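Local coordinates for protein TCR alpha chain (Gallus gallus, PDB 6LIR) that forms, with the TCR beta chain, the chicken alpha-beta T-cell receptor, whose variable domains probably recognise peptide antigen presented by MHC molecules, at residues A[43-48]-A[52-57]; A[72-77]-A[103-108]. All blocks are in the same frame, centred on the assembly; numbering follows the deposited sequence.

Interaction 1. Residues A[43-48]-A[52-57]; sequences FLVSAV and KEVPDP
Strand 43-47 and strand 52-54 run antiparallel at 174°, their axes 7.5 Å apart at closest approach, but no direct backbone hydrogen bond joins them. Each belongs to an edge strand, within this chain, of its own sheet of the V domain. Strand 51-54 pairs instead with strand 59-63, consistent with the switched C'' strand of TCR V-alpha domains. Side chains and two waters link the segments.

Lys-52 carries the polar part. Its CG lies anti to the backbone N (chi1 -169°), and the rest of the chain is fully extended. This lays the methylenes over the neighbouring strand and brings NZ 2.9 Å from Ser-46 O, nearly in line with the carbonyl (C=O...N angle 166°). NZ also donates to water 2, which in turn accepts from Ser-46 N. On the way, Lys-52 CD passes 3.9 Å from Val-45 CG2, the two side chains sliding past each other in opposite directions. The other methyl of Val-45, CG1, meets Val-54 CG2 at 3.9 Å, and these side chains cross at about a right angle.

Farther along, Leu-44 CD2 lies 3.5 Å from Asp-56 O and also packs on CD of Pro-57, which follows a cis peptide bond. Water 1 donates to Leu-44 O at 2.9 Å. Ser-46 OG hydrogen-bonds Asn-96 of the TCR beta chain.

One lysine and the waters thus give polar links between strands that do not pair directly. The ammonium group binds a strand carbonyl, while the valine, leucine and proline contacts continue the apolar interior.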
# COMPACT_ATOMS: atom_id res chain seq x y z
N PHE A 43 12.71 -2.29 9.23
CA PHE A 43 14.13 -2.63 9.19
C PHE A 43 14.34 -4.08 8.77
O PHE A 43 13.64 -4.99 9.24
CB PHE A 43 14.77 -2.38 10.56
CG PHE A 43 16.22 -2.76 10.63
CD1 PHE A 43 17.19 -1.99 9.99
CD2 PHE A 43 16.62 -3.88 11.34
CE1 PHE A 43 18.52 -2.35 10.05
CE2 PHE A 43 17.96 -4.24 11.40
CZ PHE A 43 18.91 -3.47 10.76
N LEU A 44 15.29 -4.31 7.87
CA LEU A 44 15.64 -5.65 7.43
C LEU A 44 17.03 -6.09 7.86
O LEU A 44 17.18 -7.15 8.48
CB LEU A 44 15.54 -5.75 5.90
CG LEU A 44 14.20 -5.48 5.22
CD1 LEU A 44 14.34 -5.63 3.71
CD2 LEU A 44 13.12 -6.40 5.77
N VAL A 45 18.06 -5.30 7.56
CA VAL A 45 19.43 -5.69 7.86
C VAL A 45 20.30 -4.44 7.84
O VAL A 45 19.98 -3.44 7.19
CB VAL A 45 19.92 -6.75 6.84
CG1 VAL A 45 20.02 -6.16 5.45
CG2 VAL A 45 21.24 -7.37 7.28
N SER A 46 21.43 -4.50 8.53
CA SER A 46 22.42 -3.43 8.53
C SER A 46 23.81 -4.04 8.51
O SER A 46 24.06 -5.04 9.18
CB SER A 46 22.27 -2.53 9.76
OG SER A 46 23.45 -1.78 9.96
N ALA A 47 24.71 -3.41 7.76
CA ALA A 47 26.09 -3.88 7.68
C ALA A 47 27.02 -2.70 7.45
O ALA A 47 26.62 -1.64 6.96
CB ALA A 47 26.28 -4.91 6.56
N VAL A 48 28.29 -2.89 7.83
CA VAL A 48 29.33 -1.92 7.56
C VAL A 48 30.25 -2.35 6.42
O VAL A 48 30.84 -1.49 5.76
CB VAL A 48 30.14 -1.60 8.83
CG1 VAL A 48 29.22 -1.11 9.95
CG2 VAL A 48 30.94 -2.82 9.29
N LYS A 52 26.31 -9.96 4.52
CA LYS A 52 25.60 -10.31 5.75
C LYS A 52 24.29 -11.01 5.41
O LYS A 52 23.53 -10.56 4.55
CB LYS A 52 25.33 -9.07 6.61
CG LYS A 52 24.84 -9.40 8.01
CD LYS A 52 24.68 -8.16 8.86
CE LYS A 52 24.27 -8.50 10.28
NZ LYS A 52 24.03 -7.27 11.09
N GLU A 53 24.04 -12.12 6.10
CA GLU A 53 22.80 -12.87 5.96
C GLU A 53 21.61 -12.08 6.47
O GLU A 53 21.70 -11.31 7.43
CB GLU A 53 22.89 -14.20 6.70
CG GLU A 53 24.20 -14.93 6.50
CD GLU A 53 24.05 -16.18 5.65
OE1 GLU A 53 24.93 -17.06 5.73
OE2 GLU A 53 23.06 -16.28 4.89
N VAL A 54 20.47 -12.24 5.81
CA VAL A 54 19.23 -11.55 6.16
C VAL A 54 18.25 -12.60 6.64
O VAL A 54 17.97 -13.56 5.92
CB VAL A 54 18.64 -10.79 4.96
CG1 VAL A 54 17.37 -10.06 5.35
CG2 VAL A 54 19.67 -9.88 4.32
N PRO A 55 17.69 -12.46 7.84
CA PRO A 55 16.70 -13.46 8.30
C PRO A 55 15.43 -13.47 7.48
O PRO A 55 14.97 -14.52 7.04
CB PRO A 55 16.46 -13.05 9.77
CG PRO A 55 16.98 -11.64 9.89
CD PRO A 55 18.09 -11.52 8.91
N ASP A 56 14.86 -12.29 7.25
CA ASP A 56 13.55 -12.19 6.62
C ASP A 56 13.46 -10.87 5.85
O ASP A 56 13.59 -9.79 6.46
CB ASP A 56 12.45 -12.29 7.69
CG ASP A 56 11.05 -12.23 7.11
OD1 ASP A 56 10.85 -12.63 5.94
OD2 ASP A 56 10.13 -11.79 7.83
N PRO A 57 13.30 -10.90 4.52
CA PRO A 57 13.17 -12.09 3.67
C PRO A 57 14.52 -12.75 3.45
O PRO A 57 15.52 -12.05 3.30
CB PRO A 57 12.62 -11.52 2.36
CG PRO A 57 13.18 -10.14 2.31
CD PRO A 57 13.21 -9.66 3.73
O HOH W 1 15.25 -9.32 8.22
O HOH W 2 21.45 -6.58 10.75

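Interaction 2. Residues A[72-77]-A[103-108]; sequences LWLARP and TRLSVQ
Pro-77, Leu-105 and Val-107 have the most surface buried here, and Leu-74 completes the group. All four are buried. The side-chain contacts are apolar, and no hydrogen bond crosses. Pro-77 presents CB to Val-107 CG2 at 4.1 Å. A chi1 of 176° turns the second methyl of the valine, CG1, away from the valine's own N, and it comes 4.0 Å from Pro-77 O. The two branches therefore touch the ring carbon and the carbonyl oxygen of one residue.

Leu-105 and Leu-74 reach toward each other tip to tip. Only the CD2 methyls meet, 3.8 Å apart. The alternation of strand 103-108 puts Leu-105 and Val-107 on the same inward side.

Leu-74 ends strand 69-74, and Pro-77 lies in the loop after it. Strand 69-74 pairs with strands 16-21 and 59-63 in one sheet of the immunoglobulin sandwich, while strand 97-108 lies between strands 7-11 and 84-90 in the facing sheet. Tyr-85 of strand 84-90 touches both leucines. Ile-16 and Ile-18 of strand 16-21 pack on Leu-105 and Leu-74 respectively, and Thr-10 of strand 7-11 borders both Pro-77 and Val-107.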
# COMPACT_ATOMS: atom_id res chain seq x y z
N LEU A 72 20.93 -6.01 -2.21
CA LEU A 72 20.11 -6.88 -1.38
C LEU A 72 19.61 -8.03 -2.25
O LEU A 72 18.85 -7.82 -3.20
CB LEU A 72 18.93 -6.11 -0.79
CG LEU A 72 18.06 -6.95 0.15
CD1 LEU A 72 18.83 -7.33 1.40
CD2 LEU A 72 16.78 -6.21 0.51
N TRP A 73 20.04 -9.24 -1.91
CA TRP A 73 19.64 -10.44 -2.64
C TRP A 73 18.54 -11.13 -1.84
O TRP A 73 18.75 -11.47 -0.68
CB TRP A 73 20.82 -11.38 -2.85
CG TRP A 73 20.44 -12.74 -3.40
CD1 TRP A 73 20.43 -13.92 -2.71
CD2 TRP A 73 20.02 -13.05 -4.73
NE1 TRP A 73 20.03 -14.95 -3.54
CE2 TRP A 73 19.77 -14.44 -4.79
CE3 TRP A 73 19.83 -12.28 -5.89
CZ2 TRP A 73 19.35 -15.08 -5.95
CZ3 TRP A 73 19.41 -12.92 -7.05
CH2 TRP A 73 19.17 -14.30 -7.07
N LEU A 74 17.38 -11.31 -2.46
CA LEU A 74 16.29 -12.09 -1.88
C LEU A 74 16.36 -13.49 -2.48
O LEU A 74 16.20 -13.66 -3.68
CB LEU A 74 14.94 -11.44 -2.17
CG LEU A 74 14.57 -10.16 -1.42
CD1 LEU A 74 15.27 -8.95 -2.00
CD2 LEU A 74 13.06 -9.96 -1.45
N ALA A 75 16.60 -14.49 -1.63
CA ALA A 75 16.91 -15.82 -2.16
C ALA A 75 15.66 -16.59 -2.57
O ALA A 75 15.73 -17.47 -3.44
CB ALA A 75 17.69 -16.63 -1.14
N ARG A 76 14.52 -16.30 -1.95
CA ARG A 76 13.31 -17.09 -2.18
C ARG A 76 12.06 -16.24 -2.09
O ARG A 76 11.21 -16.49 -1.22
CB ARG A 76 13.19 -18.25 -1.20
CG ARG A 76 13.63 -19.56 -1.83
CD ARG A 76 13.66 -20.70 -0.83
NE ARG A 76 14.81 -21.56 -1.07
CZ ARG A 76 15.99 -21.40 -0.48
NH1 ARG A 76 16.17 -20.40 0.38
NH2 ARG A 76 16.98 -22.22 -0.77
N PRO A 77 11.91 -15.23 -2.94
CA PRO A 77 10.80 -14.29 -2.78
C PRO A 77 9.45 -14.99 -2.89
O PRO A 77 9.23 -15.81 -3.78
CB PRO A 77 11.00 -13.29 -3.93
CG PRO A 77 12.40 -13.56 -4.45
CD PRO A 77 12.59 -15.03 -4.23
N THR A 103 12.91 0.78 -4.34
CA THR A 103 12.64 -0.13 -5.45
C THR A 103 11.37 -0.92 -5.14
O THR A 103 11.29 -1.59 -4.11
CB THR A 103 13.82 -1.07 -5.69
OG1 THR A 103 14.94 -0.30 -6.16
CG2 THR A 103 13.46 -2.12 -6.75
N ARG A 104 10.38 -0.83 -6.03
CA ARG A 104 9.09 -1.47 -5.82
C ARG A 104 9.16 -2.88 -6.38
O ARG A 104 9.18 -3.07 -7.60
CB ARG A 104 7.96 -0.68 -6.48
CG ARG A 104 6.64 -1.36 -6.28
CD ARG A 104 5.41 -0.53 -6.62
NE ARG A 104 4.29 -1.40 -6.62
CZ ARG A 104 3.54 -1.69 -5.55
NH1 ARG A 104 2.52 -2.54 -5.58
NH2 ARG A 104 3.80 -1.09 -4.39
N LEU A 105 9.20 -3.87 -5.49
CA LEU A 105 9.32 -5.26 -5.92
C LEU A 105 7.94 -5.88 -6.11
O LEU A 105 7.07 -5.77 -5.24
CB LEU A 105 10.12 -6.09 -4.91
CG LEU A 105 10.17 -7.59 -5.24
CD1 LEU A 105 10.82 -7.82 -6.60
CD2 LEU A 105 10.87 -8.40 -4.16
N SER A 106 7.75 -6.52 -7.25
CA SER A 106 6.54 -7.27 -7.58
C SER A 106 6.92 -8.73 -7.69
O SER A 106 7.93 -9.06 -8.32
CB SER A 106 5.92 -6.77 -8.89
OG SER A 106 4.98 -5.75 -8.65
N VAL A 107 6.14 -9.61 -7.07
CA VAL A 107 6.42 -11.04 -7.06
C VAL A 107 5.22 -11.75 -7.65
O VAL A 107 4.12 -11.70 -7.10
CB VAL A 107 6.71 -11.55 -5.64
CG1 VAL A 107 6.92 -13.06 -5.65
CG2 VAL A 107 7.92 -10.84 -5.05
N GLN A 108 5.44 -12.42 -8.78
CA GLN A 108 4.37 -13.06 -9.52
C GLN A 108 4.26 -14.52 -9.14
O GLN A 108 5.20 -15.29 -9.39
CB GLN A 108 4.60 -12.93 -11.02
CG GLN A 108 4.44 -11.51 -11.54
CD GLN A 108 5.55 -11.11 -12.49
OE1 GLN A 108 6.06 -9.99 -12.43
NE2 GLN A 108 5.94 -12.03 -13.37

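Overall arrangement
From the N terminus, the chain first meets interaction 1, which closes a short turn between strands 42-47 and 51-54. It is complete before interaction 2 opens, so the two follow in series and neither nest nor cross. Interaction 2 spans a longer loop, from the end of strand 69-74 through strand 84-90 to strand 97-108. Both join the two sheets of the V domain, one at their margin and the other in the interior. Their centres are about 14 Å apart, yet they touch directly: Pro-57 packs on Leu-74, and Leu-44 and Val-54 pack on Leu-72. One apolar interior therefore runs through both.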